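Side-chain contacts in aminotransferase class-III (Ochrobactrum anthropi, PDB 5GHG), which probably transfers amino groups between amines and carbonyl compounds, using a pyridoxal phosphate cofactor that is held here in its aminated form: residues 99-104 against 337-342; 201-206 against 235-240; 360-365 against 381-386; 142-147 against 159-164. The protein carries 1 engineered substitution. All coordinates share one frame; numbering follows the deposited sequence.

Interaction 1 (99-104 against 337-342); sequences EKLVSM and ENLAII
Helix-on-helix packing in a fold type I aminotransferase brings L339 of helix 329-344 against K100, L101 and M104 of helix 93-104. The two segment axes stay 12.0 Å apart at their closest and run at 39° to each other, so backbone never meets backbone and long side chains bridge the gap. One methyl does nearly all of this. In L339, CG anti to the carbonyl carbon (chi1 -63°) and an extended chi2 (178°) bring CD1 to the other helix. There L339 CD1 lies 4.0 Å from L101 CD2, the two leucine side chains crossing at about a right angle. The thioether of M104 leans on the same methyl, with M104 SD 4.2 Å from L339 CD1; an unbranched, flexible methionine can reach across the gap. K100 adds only the aliphatic root of its chain, K100 CG being 4.2 Å from L339 CD1 as the two slide past each other in opposite directions, while its amine makes a weak, long ion pair with E343. F264, in a loop, touches both M104 and L339. Near the end of helix 93-104, S103 OG donates to K100 O at 2.7 Å, reaching it from the same face as M104 N.

Interaction 2 (201-206 against 235-240); sequences TRLADE and VPPKTY
L203 and Y240 are brought together by different first torsions. In L203, CG anti to the carbonyl carbon (chi1 -71°) and a near-extended chi2 (159°) carry CD1 forward from helix 196-214; in Y240, CG is anti to the backbone N (chi1 172°), and the ring swings round to meet it. The side chains cross at about a right angle. L203 CD1 approaches the ring obliquely, 3.7 Å from Y240 CD1, whereas L203 CB sits at the ring edge, in its plane, 4.0 Å from Y240 CE1. The same L203 CD1 also reaches P237 CG at 4.3 Å, and P184 touches all three side chains, closing a buried apolar cluster in which a branched leucine, a rigid proline and a flat ring fit together.

Y240 has a polar end as well: its hydroxyl is hydrogen-bonded to NH1 of R147, whose NH2 in turn binds the backbone O of E225, a residue lining the cofactor pocket. Replacing Y240 by an alanine removes ring and hydroxyl, which is likely to leave R147 NH1 without that partner and to open a gap beside L203 CD1. On the helix, R202 NH2 bridges to E206 OE1 at 3.0 Å, met at the guanidinium edge.

The loop is shaped by a type II beta turn from P237 to Y240, with Y240 N bonded to P237 O at 3.1 Å. T239, third in the turn, has the positive phi uncommon outside glycine, and is the N-cap residue of helix 240-250. That helix packs beside helix 196-214 in the alpha/beta domain of a fold type I aminotransferase.

Interaction 3 (360-365 against 381-386); sequences KRLREL and AGVELV
L362 points from its helix at the strand and sets its two methyls on two different residues. L362 CD1 presses on A381 CB at 3.4 Å, tighter than usual van der Waals contact, and alanine, with nothing beyond CB, suits so close an approach. The other branch, L362 CD2, meets V383 CG2 at 4.0 Å, the two side chains running at a slant to each other. In V383, CG1 lies anti to the backbone N (chi1 178°), which leaves CG2 as the branch turned to the leucine. A381 and V383 face the same way because strand residues alternate, while G382 has no side chain; a CB there would point away from the helix.

This is a helix lying on an antiparallel part of a seven-stranded mixed sheet: helix 347-363 rests on strand 380-385, which is flanked by strands 371-377 and 422-425. The closest pair of CA atoms, L362 CA and V383 CA, is 8.0 Å apart, a distance filled by apolar side chains. L362 also touches V374 of the neighbouring strand and L443 of helix 433-455. On the helix, R361 NE makes a long salt bridge with E364 OE1 at 3.6 Å, and the arginine's NH1 pairs with D437.

Interaction 4 (142-147 against 159-164); sequences KKIISR and ASLTGL
S146 OG donates a 2.6 Å hydrogen bond to L161 O, tying the strand to the last turn of helix 156-161. The hydroxyl is set anti to the backbone N (chi1 -165°), and it meets the carbonyl at a C=O...donor angle of 133°, tilted 33° from the carbonyl plane. L161 ends the helix and T162 departs from it; a carbonyl at a helix end tends to lack an in-helix partner, and the serine hydroxyl supplies a donor. An alanine in its place is likely to leave L161 O without this donor and the helix end less firmly held to the strand.

Beside the hydrogen bond lies an apolar contact: I144 CG2 packs on L161 CD2 at 3.7 Å, the branched side chains meeting at a slant. Beyond the helix the backbones stay close, with R147 O 3.6 Å from G163 CA; any side chain on G163 would run into that carbonyl. T162 OG1 is hydrogen-bonded to H152 N and G153 O, both in residues that line the cofactor pocket, and S146 itself touches H152. The bound aminated cofactor lies about 8 Å from the L161 side chain, near this beta-alpha-beta unit of strand 143-147, helix 156-161 and strand 178-181.

Interactions 4 and 2 follow each other along the chain, both nested within the long loop closed by interaction 1; interaction 3 comes last. Interactions 2 and 4 have centres 18 Å apart and are joined directly by the bond between Y240 and R147, so together they tie the sheet holding strands 143-147 and 178-181 to its helices. Interaction 3 does the same for the other sheet; its nearest atoms are about 6 Å from interaction 2 and about 12 Å from interaction 4. Interaction 1, at least 29 Å from the rest between centres, joins two helices: 329-344 is followed directly by helix 347-363 of interaction 3, and 93-104 touches strand 297-301 of the first sheet.

Interaction 1 (99-104 against 337-342)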
loop_
_atom_site.group_PDB
_atom_site.type_symbol
_atom_site.label_atom_id
_atom_site.label_comp_id
_atom_site.label_asym_id
_atom_site.label_seq_id
_atom_site.Cartn_x
_atom_site.Cartn_y
_atom_site.Cartn_z
ATOM N N GLU B 99 2.279 -7.224 20.563
ATOM C CA GLU B 99 2.446 -7.115 22.005
ATOM C C GLU B 99 3.483 -6.046 22.359
ATOM O O GLU B 99 3.264 -5.224 23.251
ATOM C CB GLU B 99 2.852 -8.462 22.588
ATOM C CG GLU B 99 2.867 -8.461 24.104
ATOM C CD GLU B 99 3.446 -9.747 24.683
ATOM O OE1 GLU B 99 3.588 -10.752 23.930
ATOM O OE2 GLU B 99 3.756 -9.747 25.899
ATOM N N LYS B 100 4.610 -6.040 21.648
ATOM C CA LYS B 100 5.651 -5.051 21.894
ATOM C C LYS B 100 5.136 -3.626 21.663
ATOM O O LYS B 100 5.407 -2.723 22.459
ATOM C CB LYS B 100 6.856 -5.354 21.017
ATOM C CG LYS B 100 7.909 -4.293 21.014
ATOM C CD LYS B 100 8.611 -4.237 22.347
ATOM C CE LYS B 100 9.411 -5.519 22.587
ATOM N NZ LYS B 100 10.143 -5.462 23.896
ATOM N N LEU B 101 4.381 -3.407 20.580
ATOM C CA LEU B 101 3.920 -2.057 20.269
ATOM C C LEU B 101 2.913 -1.563 21.298
ATOM O O LEU B 101 2.931 -0.392 21.679
ATOM C CB LEU B 101 3.309 -1.999 18.874
ATOM C CG LEU B 101 4.290 -2.193 17.694
ATOM C CD1 LEU B 101 3.528 -2.104 16.369
ATOM C CD2 LEU B 101 5.395 -1.180 17.760
ATOM N N VAL B 102 1.992 -2.431 21.727
ATOM C CA VAL B 102 1.070 -2.035 22.774
ATOM C C VAL B 102 1.852 -1.673 24.036
ATOM O O VAL B 102 1.591 -0.650 24.672
ATOM C CB VAL B 102 0.027 -3.147 23.026
ATOM C CG1 VAL B 102 -0.798 -2.858 24.294
ATOM C CG2 VAL B 102 -0.906 -3.274 21.832
ATOM N N SER B 103 2.848 -2.482 24.387
ATOM C CA SER B 103 3.600 -2.226 25.615
ATOM C C SER B 103 4.402 -0.934 25.543
ATOM O O SER B 103 4.692 -0.337 26.578
ATOM C CB SER B 103 4.524 -3.412 25.929
ATOM O OG SER B 103 5.679 -3.381 25.113
ATOM N N MET B 104 4.773 -0.488 24.347
ATOM C CA MET B 104 5.553 0.736 24.183
ATOM C C MET B 104 4.705 1.995 24.082
ATOM O O MET B 104 5.264 3.092 24.024
ATOM C CB MET B 104 6.404 0.674 22.898
ATOM C CG MET B 104 7.519 -0.344 22.853
ATOM S SD MET B 104 8.124 -0.407 21.113
ATOM C CE MET B 104 9.020 1.120 20.993
ATOM N N GLU B 337 13.296 -6.836 15.321
ATOM C CA GLU B 337 14.733 -6.701 15.496
ATOM C C GLU B 337 15.171 -5.242 15.390
ATOM O O GLU B 337 16.096 -4.810 16.096
ATOM C CB GLU B 337 15.479 -7.553 14.489
ATOM C CG GLU B 337 16.983 -7.457 14.595
ATOM C CD GLU B 337 17.553 -8.320 15.695
ATOM O OE1 GLU B 337 16.763 -9.009 16.369
ATOM O OE2 GLU B 337 18.789 -8.320 15.881
ATOM N N ASN B 338 14.509 -4.466 14.535
ATOM C CA ASN B 338 14.800 -3.030 14.457
ATOM C C ASN B 338 14.510 -2.343 15.804
ATOM O O ASN B 338 15.315 -1.536 16.298
ATOM C CB ASN B 338 14.003 -2.407 13.316
ATOM C CG ASN B 338 14.220 -0.911 13.180
ATOM O OD1 ASN B 338 15.273 -0.466 12.720
ATOM N ND2 ASN B 338 13.216 -0.126 13.560
ATOM N N LEU B 339 13.383 -2.668 16.416
ATOM C CA LEU B 339 13.052 -2.058 17.706
ATOM C C LEU B 339 14.049 -2.475 18.778
ATOM O O LEU B 339 14.450 -1.660 19.623
ATOM C CB LEU B 339 11.632 -2.418 18.108
ATOM C CG LEU B 339 10.570 -1.878 17.146
ATOM C CD1 LEU B 339 9.184 -2.300 17.575
ATOM C CD2 LEU B 339 10.672 -0.374 17.008
ATOM N N ALA B 340 14.478 -3.734 18.736
ATOM C CA ALA B 340 15.487 -4.226 19.672
ATOM C C ALA B 340 16.803 -3.472 19.532
ATOM O O ALA B 340 17.445 -3.150 20.532
ATOM C CB ALA B 340 15.706 -5.726 19.485
ATOM N N ILE B 341 17.209 -3.167 18.295
ATOM C CA ILE B 341 18.444 -2.417 18.076
ATOM C C ILE B 341 18.313 -1.018 18.652
ATOM O O ILE B 341 19.203 -0.542 19.365
ATOM C CB ILE B 341 18.806 -2.381 16.571
ATOM C CG1 ILE B 341 19.215 -3.783 16.096
ATOM C CG2 ILE B 341 19.946 -1.395 16.310
ATOM C CD1 ILE B 341 19.274 -3.926 14.565
ATOM N N ILE B 342 17.198 -0.343 18.352
ATOM C CA ILE B 342 16.933 0.993 18.888
ATOM C C ILE B 342 17.020 0.988 20.408
ATOM O O ILE B 342 17.611 1.891 21.012
ATOM C CB ILE B 342 15.560 1.495 18.386
ATOM C CG1 ILE B 342 15.652 1.817 16.881
ATOM C CG2 ILE B 342 15.080 2.704 19.157
ATOM C CD1 ILE B 342 14.331 2.234 16.254
#

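Interaction 2 (201-206 against 235-240)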
loop_
_atom_site.group_PDB
_atom_site.type_symbol
_atom_site.label_atom_id
_atom_site.label_comp_id
_atom_site.label_asym_id
_atom_site.label_seq_id
_atom_site.Cartn_x
_atom_site.Cartn_y
_atom_site.Cartn_z
ATOM N N THR B 201 -4.276 30.026 20.291
ATOM C CA THR B 201 -5.655 30.274 20.688
ATOM C C THR B 201 -6.547 30.458 19.471
ATOM O O THR B 201 -7.648 29.891 19.401
ATOM C CB THR B 201 -5.714 31.493 21.619
ATOM O OG1 THR B 201 -5.118 31.155 22.865
ATOM C CG2 THR B 201 -7.162 31.948 21.851
ATOM N N ARG B 202 -6.097 31.244 18.487
ATOM C CA ARG B 202 -6.919 31.457 17.305
ATOM C C ARG B 202 -7.145 30.144 16.538
ATOM O O ARG B 202 -8.238 29.915 16.009
ATOM C CB ARG B 202 -6.298 32.507 16.378
ATOM C CG ARG B 202 -7.038 32.623 15.055
ATOM C CD ARG B 202 -6.714 33.900 14.278
ATOM N NE ARG B 202 -5.323 33.957 13.818
ATOM C CZ ARG B 202 -4.887 33.478 12.664
ATOM N NH1 ARG B 202 -3.603 33.616 12.321
ATOM N NH2 ARG B 202 -5.724 32.855 11.846
ATOM N N LEU B 203 -6.126 29.289 16.450
ATOM C CA LEU B 203 -6.298 28.026 15.739
ATOM C C LEU B 203 -7.317 27.124 16.436
ATOM O O LEU B 203 -8.135 26.473 15.777
ATOM C CB LEU B 203 -4.956 27.284 15.612
ATOM C CG LEU B 203 -3.921 27.876 14.662
ATOM C CD1 LEU B 203 -2.530 27.378 15.007
ATOM C CD2 LEU B 203 -4.266 27.539 13.239
ATOM N N ALA B 204 -7.273 27.057 17.763
ATOM C CA ALA B 204 -8.260 26.261 18.488
ATOM C C ALA B 204 -9.671 26.840 18.328
ATOM O O ALA B 204 -10.644 26.084 18.239
ATOM C CB ALA B 204 -7.894 26.151 19.967
ATOM N N ASP B 205 -9.788 28.166 18.297
ATOM C CA ASP B 205 -11.089 28.808 18.081
ATOM C C ASP B 205 -11.626 28.517 16.685
ATOM O O ASP B 205 -12.820 28.264 16.512
ATOM C CB ASP B 205 -10.985 30.316 18.270
ATOM C CG ASP B 205 -10.810 30.720 19.724
ATOM O OD1 ASP B 205 -10.975 29.866 20.617
ATOM O OD2 ASP B 205 -10.486 31.910 19.961
ATOM N N GLU B 206 -10.768 28.582 15.672
ATOM C CA GLU B 206 -11.195 28.262 14.324
ATOM C C GLU B 206 -11.589 26.790 14.205
ATOM O O GLU B 206 -12.531 26.455 13.488
ATOM C CB GLU B 206 -10.091 28.625 13.321
ATOM C CG GLU B 206 -9.907 30.145 13.221
ATOM C CD GLU B 206 -8.715 30.548 12.361
ATOM O OE1 GLU B 206 -8.533 31.772 12.147
ATOM O OE2 GLU B 206 -7.955 29.645 11.924
ATOM N N VAL B 235 6.515 22.916 13.182
ATOM C CA VAL B 235 6.394 22.708 14.624
ATOM C C VAL B 235 5.244 23.594 15.085
ATOM O O VAL B 235 5.230 24.794 14.780
ATOM C CB VAL B 235 7.704 23.040 15.358
ATOM C CG1 VAL B 235 7.569 22.785 16.846
ATOM C CG2 VAL B 235 8.873 22.241 14.759
ATOM N N PRO B 236 4.258 23.049 15.793
ATOM C CA PRO B 236 3.097 23.858 16.180
ATOM C C PRO B 236 3.502 24.840 17.266
ATOM O O PRO B 236 4.490 24.628 17.971
ATOM C CB PRO B 236 2.100 22.820 16.705
ATOM C CG PRO B 236 2.975 21.702 17.237
ATOM C CD PRO B 236 4.182 21.666 16.303
ATOM N N PRO B 237 2.756 25.937 17.416
ATOM C CA PRO B 237 3.107 26.905 18.452
ATOM C C PRO B 237 2.889 26.318 19.835
ATOM O O PRO B 237 2.157 25.340 20.027
ATOM C CB PRO B 237 2.165 28.082 18.161
ATOM C CG PRO B 237 1.014 27.474 17.463
ATOM C CD PRO B 237 1.551 26.327 16.677
ATOM N N LYS B 238 3.565 26.894 20.820
ATOM C CA LYS B 238 3.351 26.428 22.171
ATOM C C LYS B 238 1.892 26.657 22.573
ATOM O O LYS B 238 1.275 27.667 22.193
ATOM C CB LYS B 238 4.309 27.113 23.155
ATOM C CG LYS B 238 4.387 28.608 23.063
ATOM C CD LYS B 238 5.339 29.141 24.150
ATOM C CE LYS B 238 5.328 30.679 24.252
ATOM N NZ LYS B 238 5.961 31.324 23.067
ATOM N N THR B 239 1.343 25.688 23.309
ATOM C CA THR B 239 -0.024 25.603 23.796
ATOM C C THR B 239 -1.001 25.099 22.741
ATOM O O THR B 239 -2.165 24.841 23.069
ATOM C CB THR B 239 -0.572 26.932 24.384
ATOM O OG1 THR B 239 -0.842 27.879 23.341
ATOM C CG2 THR B 239 0.419 27.520 25.396
ATOM N N TYR B 240 -0.570 24.920 21.490
ATOM C CA TYR B 240 -1.486 24.463 20.449
ATOM C C TYR B 240 -2.148 23.138 20.820
ATOM O O TYR B 240 -3.382 23.015 20.809
ATOM C CB TYR B 240 -0.734 24.306 19.125
ATOM C CG TYR B 240 -1.541 23.652 18.024
ATOM C CD1 TYR B 240 -2.408 24.405 17.234
ATOM C CD2 TYR B 240 -1.419 22.291 17.758
ATOM C CE1 TYR B 240 -3.112 23.835 16.206
ATOM C CE2 TYR B 240 -2.125 21.696 16.704
ATOM C CZ TYR B 240 -2.971 22.468 15.938
ATOM O OH TYR B 240 -3.702 21.925 14.898
#

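Interaction 3 (360-365 against 381-386)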
loop_
_atom_site.group_PDB
_atom_site.type_symbol
_atom_site.label_atom_id
_atom_site.label_comp_id
_atom_site.label_asym_id
_atom_site.label_seq_id
_atom_site.Cartn_x
_atom_site.Cartn_y
_atom_site.Cartn_z
ATOM N N LYS B 360 20.827 23.463 17.775
ATOM C CA LYS B 360 21.649 24.627 18.130
ATOM C C LYS B 360 22.502 25.075 16.951
ATOM O O LYS B 360 22.533 26.267 16.616
ATOM C CB LYS B 360 22.522 24.291 19.337
ATOM C CG LYS B 360 23.504 25.386 19.751
ATOM C CD LYS B 360 24.507 24.840 20.780
ATOM C CE LYS B 360 25.450 25.931 21.298
ATOM N NZ LYS B 360 24.731 26.948 22.134
ATOM N N ARG B 361 23.194 24.136 16.294
ATOM C CA ARG B 361 24.016 24.500 15.146
ATOM C C ARG B 361 23.192 25.138 14.034
ATOM O O ARG B 361 23.602 26.145 13.449
ATOM C CB ARG B 361 24.782 23.272 14.621
ATOM C CG ARG B 361 25.981 22.886 15.497
ATOM C CD ARG B 361 27.123 23.897 15.319
ATOM N NE ARG B 361 27.445 24.085 13.900
ATOM C CZ ARG B 361 28.352 23.381 13.251
ATOM N NH1 ARG B 361 29.051 22.463 13.906
ATOM N NH2 ARG B 361 28.580 23.597 11.951
ATOM N N LEU B 362 22.012 24.582 13.733
ATOM C CA LEU B 362 21.200 25.161 12.676
ATOM C C LEU B 362 20.749 26.577 13.026
ATOM O O LEU B 362 20.677 27.449 12.157
ATOM C CB LEU B 362 19.990 24.277 12.361
ATOM C CG LEU B 362 20.237 23.009 11.541
ATOM C CD1 LEU B 362 18.982 22.141 11.517
ATOM C CD2 LEU B 362 20.686 23.326 10.114
ATOM N N ARG B 363 20.419 26.816 14.291
ATOM C CA ARG B 363 19.944 28.142 14.661
ATOM C C ARG B 363 21.051 29.197 14.626
ATOM O O ARG B 363 20.752 30.389 14.565
ATOM C CB ARG B 363 19.262 28.080 16.029
ATOM C CG ARG B 363 17.816 27.559 15.876
ATOM C CD ARG B 363 17.172 27.224 17.192
ATOM N NE ARG B 363 15.801 26.752 17.009
ATOM C CZ ARG B 363 15.485 25.544 16.567
ATOM N NH1 ARG B 363 16.462 24.700 16.248
ATOM N NH2 ARG B 363 14.210 25.167 16.464
ATOM N N GLU B 364 22.313 28.783 14.625
ATOM C CA GLU B 364 23.396 29.736 14.424
ATOM C C GLU B 364 23.356 30.370 13.038
ATOM O O GLU B 364 24.034 31.377 12.821
ATOM C CB GLU B 364 24.756 29.055 14.652
ATOM C CG GLU B 364 24.949 28.572 16.078
ATOM C CD GLU B 364 26.173 27.675 16.259
ATOM O OE1 GLU B 364 26.888 27.414 15.276
ATOM O OE2 GLU B 364 26.417 27.220 17.400
ATOM N N LEU B 365 22.577 29.817 12.107
ATOM C CA LEU B 365 22.435 30.378 10.778
ATOM C C LEU B 365 21.219 31.289 10.635
ATOM O O LEU B 365 20.959 31.763 9.538
ATOM C CB LEU B 365 22.333 29.254 9.731
ATOM C CG LEU B 365 23.360 28.141 9.830
ATOM C CD1 LEU B 365 23.126 27.166 8.691
ATOM C CD2 LEU B 365 24.782 28.681 9.834
ATOM N N ALA B 381 14.371 19.000 11.487
ATOM C CA ALA B 381 14.465 20.446 11.366
ATOM C C ALA B 381 14.173 20.879 9.949
ATOM O O ALA B 381 14.363 20.130 8.998
ATOM C CB ALA B 381 15.849 20.968 11.803
ATOM N N GLY B 382 13.728 22.119 9.822
ATOM C CA GLY B 382 13.564 22.743 8.526
ATOM C C GLY B 382 14.174 24.121 8.530
ATOM O O GLY B 382 14.115 24.834 9.531
ATOM N N VAL B 383 14.779 24.481 7.412
ATOM C CA VAL B 383 15.393 25.793 7.215
ATOM C C VAL B 383 14.700 26.426 6.028
ATOM O O VAL B 383 14.887 25.988 4.886
ATOM C CB VAL B 383 16.923 25.688 7.001
ATOM C CG1 VAL B 383 17.529 27.055 6.760
ATOM C CG2 VAL B 383 17.592 25.030 8.199
ATOM N N GLU B 384 13.863 27.428 6.282
ATOM C CA GLU B 384 13.091 28.053 5.213
ATOM C C GLU B 384 13.848 29.246 4.658
ATOM O O GLU B 384 14.247 30.145 5.408
ATOM C CB GLU B 384 11.699 28.481 5.687
ATOM C CG GLU B 384 10.842 29.014 4.549
ATOM C CD GLU B 384 9.354 29.070 4.863
ATOM O OE1 GLU B 384 8.941 28.485 5.878
ATOM O OE2 GLU B 384 8.600 29.706 4.086
ATOM N N LEU B 385 14.035 29.250 3.343
ATOM C CA LEU B 385 14.858 30.233 2.659
ATOM C C LEU B 385 14.008 31.332 2.039
ATOM O O LEU B 385 12.909 31.070 1.524
ATOM C CB LEU B 385 15.700 29.553 1.571
ATOM C CG LEU B 385 16.576 28.398 2.043
ATOM C CD1 LEU B 385 17.359 27.811 0.885
ATOM C CD2 LEU B 385 17.515 28.837 3.174
ATOM N N VAL B 386 14.536 32.550 2.060
ATOM C CA VAL B 386 13.894 33.728 1.473
ATOM C C VAL B 386 15.006 34.631 0.946
ATOM O O VAL B 386 16.155 34.524 1.360
ATOM C CB VAL B 386 13.037 34.497 2.516
ATOM C CG1 VAL B 386 11.914 33.626 3.053
ATOM C CG2 VAL B 386 13.900 34.963 3.661
#

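Interaction 4 (142-147 against 159-164)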
loop_
_atom_site.group_PDB
_atom_site.type_symbol
_atom_site.label_atom_id
_atom_site.label_comp_id
_atom_site.label_asym_id
_atom_site.label_seq_id
_atom_site.Cartn_x
_atom_site.Cartn_y
_atom_site.Cartn_z
ATOM N N LYS B 142 -19.325 10.881 10.964
ATOM C CA LYS B 142 -18.463 10.311 9.945
ATOM C C LYS B 142 -17.392 11.268 9.432
ATOM O O LYS B 142 -16.503 10.828 8.703
ATOM C CB LYS B 142 -19.295 9.833 8.750
ATOM C CG LYS B 142 -20.437 8.871 9.114
ATOM C CD LYS B 142 -19.905 7.510 9.547
ATOM C CE LYS B 142 -21.013 6.528 9.974
ATOM N NZ LYS B 142 -22.014 6.259 8.902
ATOM N N LYS B 143 -17.437 12.544 9.790
ATOM C CA LYS B 143 -16.499 13.497 9.206
ATOM C C LYS B 143 -15.161 13.429 9.945
ATOM O O LYS B 143 -15.104 13.211 11.162
ATOM C CB LYS B 143 -17.076 14.914 9.263
ATOM C CG LYS B 143 -18.352 15.098 8.400
ATOM C CD LYS B 143 -19.018 16.444 8.663
ATOM C CE LYS B 143 -20.362 16.600 7.974
ATOM N NZ LYS B 143 -21.115 17.763 8.547
ATOM N N ILE B 144 -14.083 13.624 9.199
ATOM C CA ILE B 144 -12.739 13.623 9.744
ATOM C C ILE B 144 -12.152 14.985 9.459
ATOM O O ILE B 144 -12.183 15.442 8.308
ATOM C CB ILE B 144 -11.847 12.534 9.114
ATOM C CG1 ILE B 144 -12.564 11.173 9.037
ATOM C CG2 ILE B 144 -10.474 12.482 9.813
ATOM C CD1 ILE B 144 -12.739 10.493 10.331
ATOM N N ILE B 145 -11.584 15.618 10.483
ATOM C CA ILE B 145 -10.925 16.898 10.323
ATOM C C ILE B 145 -9.416 16.655 10.238
ATOM O O ILE B 145 -8.826 16.076 11.145
ATOM C CB ILE B 145 -11.254 17.849 11.481
ATOM C CG1 ILE B 145 -12.765 18.103 11.527
ATOM C CG2 ILE B 145 -10.516 19.181 11.314
ATOM C CD1 ILE B 145 -13.205 18.892 12.742
ATOM N N SER B 146 -8.808 17.126 9.153
ATOM C CA SER B 146 -7.374 17.140 8.938
ATOM C C SER B 146 -6.920 18.589 8.866
ATOM O O SER B 146 -7.706 19.513 9.097
ATOM C CB SER B 146 -7.030 16.387 7.641
ATOM O OG SER B 146 -5.643 16.109 7.621
ATOM N N ARG B 147 -5.674 18.801 8.504
ATOM C CA ARG B 147 -5.135 20.159 8.479
ATOM C C ARG B 147 -4.456 20.471 7.159
ATOM O O ARG B 147 -3.842 19.598 6.539
ATOM C CB ARG B 147 -4.132 20.365 9.616
ATOM C CG ARG B 147 -4.726 20.153 10.973
ATOM C CD ARG B 147 -3.694 20.277 12.046
ATOM N NE ARG B 147 -2.651 19.259 11.913
ATOM C CZ ARG B 147 -1.641 19.128 12.771
ATOM N NH1 ARG B 147 -1.575 19.939 13.812
ATOM N NH2 ARG B 147 -0.701 18.205 12.583
ATOM N N ALA B 159 -5.043 10.337 0.847
ATOM C CA ALA B 159 -4.677 11.533 0.093
ATOM C C ALA B 159 -5.680 12.666 0.300
ATOM O O ALA B 159 -5.329 13.847 0.149
ATOM C CB ALA B 159 -4.568 11.231 -1.397
ATOM N N SER B 160 -6.931 12.323 0.606
ATOM C CA SER B 160 -7.917 13.333 0.965
ATOM C C SER B 160 -7.607 13.939 2.324
ATOM O O SER B 160 -7.779 15.146 2.515
ATOM C CB SER B 160 -9.323 12.733 0.957
ATOM O OG SER B 160 -9.694 12.316 -0.352
ATOM N N LEU B 161 -7.165 13.110 3.276
ATOM C CA LEU B 161 -6.712 13.620 4.575
ATOM C C LEU B 161 -5.534 14.565 4.397
ATOM O O LEU B 161 -5.439 15.599 5.064
ATOM C CB LEU B 161 -6.328 12.460 5.491
ATOM C CG LEU B 161 -7.416 11.483 5.929
ATOM C CD1 LEU B 161 -6.804 10.319 6.677
ATOM C CD2 LEU B 161 -8.481 12.202 6.763
ATOM N N THR B 162 -4.616 14.202 3.511
ATOM C CA THR B 162 -3.469 15.040 3.200
ATOM C C THR B 162 -3.935 16.426 2.771
ATOM O O THR B 162 -4.952 16.567 2.084
ATOM C CB THR B 162 -2.656 14.359 2.103
ATOM O OG1 THR B 162 -2.123 13.141 2.639
ATOM C CG2 THR B 162 -1.533 15.257 1.570
ATOM N N GLY B 163 -3.212 17.450 3.216
ATOM C CA GLY B 163 -3.639 18.827 2.998
ATOM C C GLY B 163 -2.705 19.619 2.105
ATOM O O GLY B 163 -2.535 20.824 2.286
ATOM N N LEU B 164 -2.085 18.938 1.140
ATOM C CA LEU B 164 -1.133 19.568 0.227
ATOM C C LEU B 164 -1.716 19.563 -1.184
ATOM O O LEU B 164 -2.259 18.538 -1.629
ATOM C CB LEU B 164 0.212 18.829 0.248
ATOM C CG LEU B 164 0.974 18.905 1.591
ATOM C CD1 LEU B 164 2.085 17.881 1.667
ATOM C CD2 LEU B 164 1.536 20.315 1.828
#